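Local structure of Glucanase/chitosanase (Paenibacillus fukuinensis, 4ZY9) at residues A[43-46]-A[47-50]; A[30-34]-A[35-39]. The protein binds chitosan through this family 32 carbohydrate-binding module, one domain of a larger enzyme that probably hydrolyses chitosan and beta-glucans. The protein carries 1 engineered substitution. All blocks are in the same frame, centred on the assembly; numbering follows the deposited sequence. Where two conformers were deposited one is given.

Contact 1. Residues A[43-46]-A[47-50]; sequences EGVD and PQWI
Asp-46 and Pro-47 are joined by a cis peptide bond, and the backbone records it directly: their CA atoms are 3.0 Å apart, and Pro-47 CD sits 2.8 Å from Asp-46 O, on the carbonyl side of the bond. The result is a cis-proline bend too wide for a tight turn, with Val-45 CA 7.4 Å from Gln-48 CA. No clear hydrogen bond spans it. The bend leads from the loop after strand 39-40 into strand 48-54 of the beta-sandwich, where the backbone of Gln-48 pairs with that of Gly-119.

Val-45 and Gln-48 meet across the inside of the bend. Gln-48 starts out beside its backbone N (chi1 -55°) and then folds at chi2, which brings its CG to 3.4 Å and its CD to 3.6 Å from Val-45 O. The amide end lies beside the CG1 branch of Val-45. That amide is probably turned over, so the choice between its O and N carries no weight. Asp-46 touches the proline through CB, 3.7 Å from Pro-47 CA, while its carboxylate turns to other partners: OD1 takes a salt bridge from Arg-122 NE and a hydrogen bond from Tyr-128 OH. Pro-47 also packs on His-118.

Chemically, then, the geometry is consistent with the cis bond setting the bend and the Asp-46 carboxylate holding it to Arg-122 and Tyr-128, and the paired cation would be expected to favour an ionised Asp-46.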
loop_
_atom_site.group_PDB
_atom_site.type_symbol
_atom_site.label_atom_id
_atom_site.label_comp_id
_atom_site.label_asym_id
_atom_site.label_seq_id
_atom_site.Cartn_x
_atom_site.Cartn_y
_atom_site.Cartn_z
ATOM N N GLU A 43 -14.791 5.647 -4.420
ATOM C CA GLU A 43 -14.855 6.813 -3.619
ATOM C C GLU A 43 -15.989 6.752 -2.586
ATOM O O GLU A 43 -17.040 6.079 -2.813
ATOM C CB GLU A 43 -15.056 8.059 -4.490
ATOM C CG GLU A 43 -14.067 8.227 -5.665
ATOM C CD GLU A 43 -14.330 9.457 -6.597
ATOM O OE1 GLU A 43 -15.386 9.330 -7.264
ATOM O OE2 GLU A 43 -13.567 10.523 -6.695
ATOM N N GLY A 44 -15.852 7.510 -1.540
ATOM C CA GLY A 44 -16.932 7.672 -0.566
ATOM C C GLY A 44 -17.106 6.600 0.486
ATOM O O GLY A 44 -18.099 6.645 1.238
ATOM N N VAL A 45 -16.213 5.644 0.610
ATOM C CA VAL A 45 -16.421 4.489 1.413
ATOM C C VAL A 45 -15.156 4.081 2.112
ATOM O O VAL A 45 -14.064 3.920 1.505
ATOM C CB VAL A 45 -16.834 3.278 0.567
ATOM C CG1 VAL A 45 -16.886 1.982 1.320
ATOM C CG2 VAL A 45 -18.143 3.444 -0.178
ATOM N N ASP A 46 -15.249 3.946 3.443
ATOM C CA ASP A 46 -14.166 3.466 4.294
ATOM C C ASP A 46 -14.457 2.093 4.788
ATOM O O ASP A 46 -15.688 1.795 5.046
ATOM C CB ASP A 46 -14.023 4.415 5.504
ATOM C CG ASP A 46 -13.736 5.824 5.058
ATOM O OD1 ASP A 46 -12.766 6.026 4.273
ATOM O OD2 ASP A 46 -14.469 6.743 5.433
ATOM N N PRO A 47 -13.527 1.212 5.003
ATOM C CA PRO A 47 -12.097 1.391 4.685
ATOM C C PRO A 47 -11.808 1.035 3.259
ATOM O O PRO A 47 -12.660 0.556 2.501
ATOM C CB PRO A 47 -11.418 0.361 5.622
ATOM C CG PRO A 47 -12.411 -0.846 5.581
ATOM C CD PRO A 47 -13.784 -0.152 5.537
ATOM N N GLN A 48 -10.595 1.257 2.810
ATOM C CA GLN A 48 -10.038 0.718 1.586
ATOM C C GLN A 48 -8.665 0.216 1.807
ATOM O O GLN A 48 -7.994 0.648 2.755
ATOM C CB GLN A 48 -10.040 1.731 0.435
ATOM C CG GLN A 48 -11.393 2.301 0.150
ATOM C CD GLN A 48 -12.417 1.357 -0.492
ATOM O OE1 GLN A 48 -13.665 1.675 -0.433
ATOM N NE2 GLN A 48 -12.001 0.383 -1.192
ATOM N N TRP A 49 -8.146 -0.628 1.002
ATOM C CA TRP A 49 -6.787 -1.255 1.190
ATOM C C TRP A 49 -6.199 -1.659 -0.096
ATOM O O TRP A 49 -6.939 -1.913 -1.096
ATOM C CB TRP A 49 -6.843 -2.377 2.256
ATOM C CG TRP A 49 -7.795 -3.492 1.956
ATOM C CD1 TRP A 49 -9.031 -3.655 2.526
ATOM C CD2 TRP A 49 -7.659 -4.523 0.983
ATOM N NE1 TRP A 49 -9.659 -4.729 2.023
ATOM C CE2 TRP A 49 -8.865 -5.346 1.098
ATOM C CE3 TRP A 49 -6.678 -4.899 0.124
ATOM C CZ2 TRP A 49 -9.089 -6.461 0.277
ATOM C CZ3 TRP A 49 -6.961 -6.030 -0.763
ATOM C CH2 TRP A 49 -8.114 -6.767 -0.633
ATOM N N ILE A 50 -4.883 -1.834 -0.115
ATOM C CA ILE A 50 -4.172 -2.358 -1.223
ATOM C C ILE A 50 -3.018 -3.149 -0.708
ATOM O O ILE A 50 -2.330 -2.672 0.235
ATOM C CB ILE A 50 -3.724 -1.232 -2.192
ATOM C CG1 ILE A 50 -2.972 -1.794 -3.412
ATOM C CG2 ILE A 50 -2.915 -0.145 -1.481
ATOM C CD1 ILE A 50 -2.905 -0.808 -4.511
#

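Contact 2. Residues A[30-34]-A[35-39]; sequences AFDGS and STTRW
Asp-32 reaches Thr-37 across a loop that contains an Asx turn, in the galactose-binding-like beta-sandwich of this module. Both carboxylate oxygens are used. OD1 of Asp-32 accepts from Ser-34 N at 3.0 Å, the donor standing well above the carboxylate plane (48° out of it) with an N-H...O angle of 149°. OD2 of Asp-32 receives the hydroxyl of Thr-37 OG1 at 2.6 Å on its syn side, closer to the plane. The two side chains approach from opposite directions, and with CG of Asp-32 lodged between its N and carbonyl carbon (chi1 69°), the carboxylate lies inside the loop. Gly-33 supplies a left-handed backbone geometry in which a CB would collide with Asp-32 O.

The buried side is the base. There Ala-30 and Trp-39, both buried, meet CB to CB at 4.2 Å. With CG anti to its N, the indole leads away from Ala-30 into the interior, where Trp-39 NE1 donates to Ser-19 O and the ring packs on Leu-130.

Towards solvent the loop is looser and polar. Ser-35 and Thr-36 are exposed, and the hydroxyl contact at this end involves no apolar packing: Ser-34 OG, anti to its N, lies 2.7 Å from Thr-36 OG1 in a hydrogen bond that either hydroxyl could donate.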
loop_
_atom_site.group_PDB
_atom_site.type_symbol
_atom_site.label_atom_id
_atom_site.label_comp_id
_atom_site.label_asym_id
_atom_site.label_seq_id
_atom_site.Cartn_x
_atom_site.Cartn_y
_atom_site.Cartn_z
ATOM N N ALA A 30 -0.054 1.206 -8.738
ATOM C CA ALA A 30 0.826 1.722 -7.638
ATOM C C ALA A 30 2.170 1.065 -7.657
ATOM O O ALA A 30 3.110 1.561 -6.979
ATOM C CB ALA A 30 0.137 1.513 -6.328
ATOM N N PHE A 31 2.400 -0.018 -8.406
ATOM C CA PHE A 31 3.617 -0.833 -8.361
ATOM C C PHE A 31 4.408 -0.799 -9.582
ATOM O O PHE A 31 5.303 -1.636 -9.776
ATOM C CB PHE A 31 3.192 -2.245 -7.894
ATOM C CG PHE A 31 2.604 -2.221 -6.529
ATOM C CD1 PHE A 31 3.407 -2.227 -5.454
ATOM C CD2 PHE A 31 1.255 -2.175 -6.373
ATOM C CE1 PHE A 31 2.816 -2.166 -4.211
ATOM C CE2 PHE A 31 0.668 -2.153 -5.110
ATOM C CZ PHE A 31 1.492 -2.107 -4.039
ATOM N N ASP A 32 4.107 0.104 -10.489
ATOM C CA ASP A 32 4.757 0.124 -11.806
ATOM C C ASP A 32 5.978 1.016 -11.906
ATOM O O ASP A 32 6.552 1.133 -12.961
ATOM C CB ASP A 32 3.750 0.455 -12.894
ATOM C CG ASP A 32 3.211 1.905 -12.854
ATOM O OD1 ASP A 32 3.606 2.656 -11.950
ATOM O OD2 ASP A 32 2.451 2.233 -13.794
ATOM N N GLY A 33 6.399 1.612 -10.827
ATOM C CA GLY A 33 7.594 2.364 -10.850
ATOM C C GLY A 33 7.405 3.752 -11.422
ATOM O O GLY A 33 8.436 4.463 -11.563
ATOM N N SER A 34 6.175 4.238 -11.623
ATOM C CA SER A 34 5.913 5.604 -12.213
ATOM C C SER A 34 4.950 6.369 -11.481
ATOM O O SER A 34 3.876 5.830 -11.030
ATOM C CB SER A 34 5.451 5.397 -13.649
ATOM O OG SER A 34 5.189 6.649 -14.293
ATOM N N SER A 35 5.162 7.684 -11.362
ATOM C CA SER A 35 4.190 8.553 -10.782
ATOM C C SER A 35 3.220 9.131 -11.818
ATOM O O SER A 35 2.474 10.011 -11.506
ATOM C CB SER A 35 4.829 9.780 -10.088
ATOM O OG SER A 35 5.619 10.456 -11.027
ATOM N N THR A 36 3.187 8.547 -13.051
ATOM C CA THR A 36 2.245 8.951 -14.055
ATOM C C THR A 36 1.002 8.131 -14.070
ATOM O O THR A 36 0.039 8.416 -14.854
ATOM C CB THR A 36 2.839 8.834 -15.491
ATOM O OG1 THR A 36 3.179 7.488 -15.848
ATOM C CG2 THR A 36 4.163 9.722 -15.547
ATOM N N THR A 37 0.885 7.147 -13.181
ATOM C CA THR A 37 -0.239 6.200 -13.096
ATOM C C THR A 37 -0.485 5.982 -11.593
ATOM O O THR A 37 0.430 6.152 -10.762
ATOM C CB THR A 37 0.140 4.849 -13.690
ATOM O OG1 THR A 37 1.284 4.334 -12.907
ATOM C CG2 THR A 37 0.402 4.887 -15.106
ATOM N N ARG A 38 -1.712 5.676 -11.245
ATOM C CA ARG A 38 -2.050 5.429 -9.818
ATOM C C ARG A 38 -3.161 4.418 -9.679
ATOM O O ARG A 38 -4.035 4.306 -10.561
ATOM C CB ARG A 38 -2.475 6.778 -9.194
ATOM C CG ARG A 38 -3.692 7.504 -9.830
ATOM C CD ARG A 38 -3.804 8.862 -9.280
ATOM N NE ARG A 38 -4.836 9.599 -10.022
ATOM C CZ ARG A 38 -6.112 9.708 -9.687
ATOM N NH1 ARG A 38 -6.554 9.248 -8.508
ATOM N NH2 ARG A 38 -6.948 10.391 -10.451
ATOM N N TRP A 39 -3.104 3.677 -8.574
ATOM C CA TRP A 39 -4.312 3.039 -8.054
ATOM C C TRP A 39 -5.209 4.118 -7.499
ATOM O O TRP A 39 -4.735 5.048 -6.819
ATOM C CB TRP A 39 -3.933 2.075 -6.927
ATOM C CG TRP A 39 -5.085 1.622 -6.144
ATOM C CD1 TRP A 39 -6.173 0.816 -6.635
ATOM C CD2 TRP A 39 -5.371 1.861 -4.762
ATOM N NE1 TRP A 39 -7.045 0.608 -5.625
ATOM C CE2 TRP A 39 -6.610 1.203 -4.451
ATOM C CE3 TRP A 39 -4.725 2.556 -3.722
ATOM C CZ2 TRP A 39 -7.144 1.145 -3.179
ATOM C CZ3 TRP A 39 -5.271 2.553 -2.498
ATOM C CH2 TRP A 39 -6.471 1.857 -2.210
#

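How the contacts relate
From the N terminus, the chain leaves strand 14-17 and first makes contact 2, which closes the loop 30-39 just as strand 39-40 begins. Contact 1 follows in the next connection, turning the chain into strand 48-54. The two are in series, neither nested nor crossed, with centres about 18 Å apart. They nevertheless touch at their ends: Ile-50 CD1 lies 3.6 Å from Trp-39 CD2 and 3.9 Å from Phe-31 CE2. Since strand 39-40 pairs with strand 129-136 in one sheet, whereas strand 48-54 belongs to the other, this apolar meeting ties together the two sheets of the sandwich.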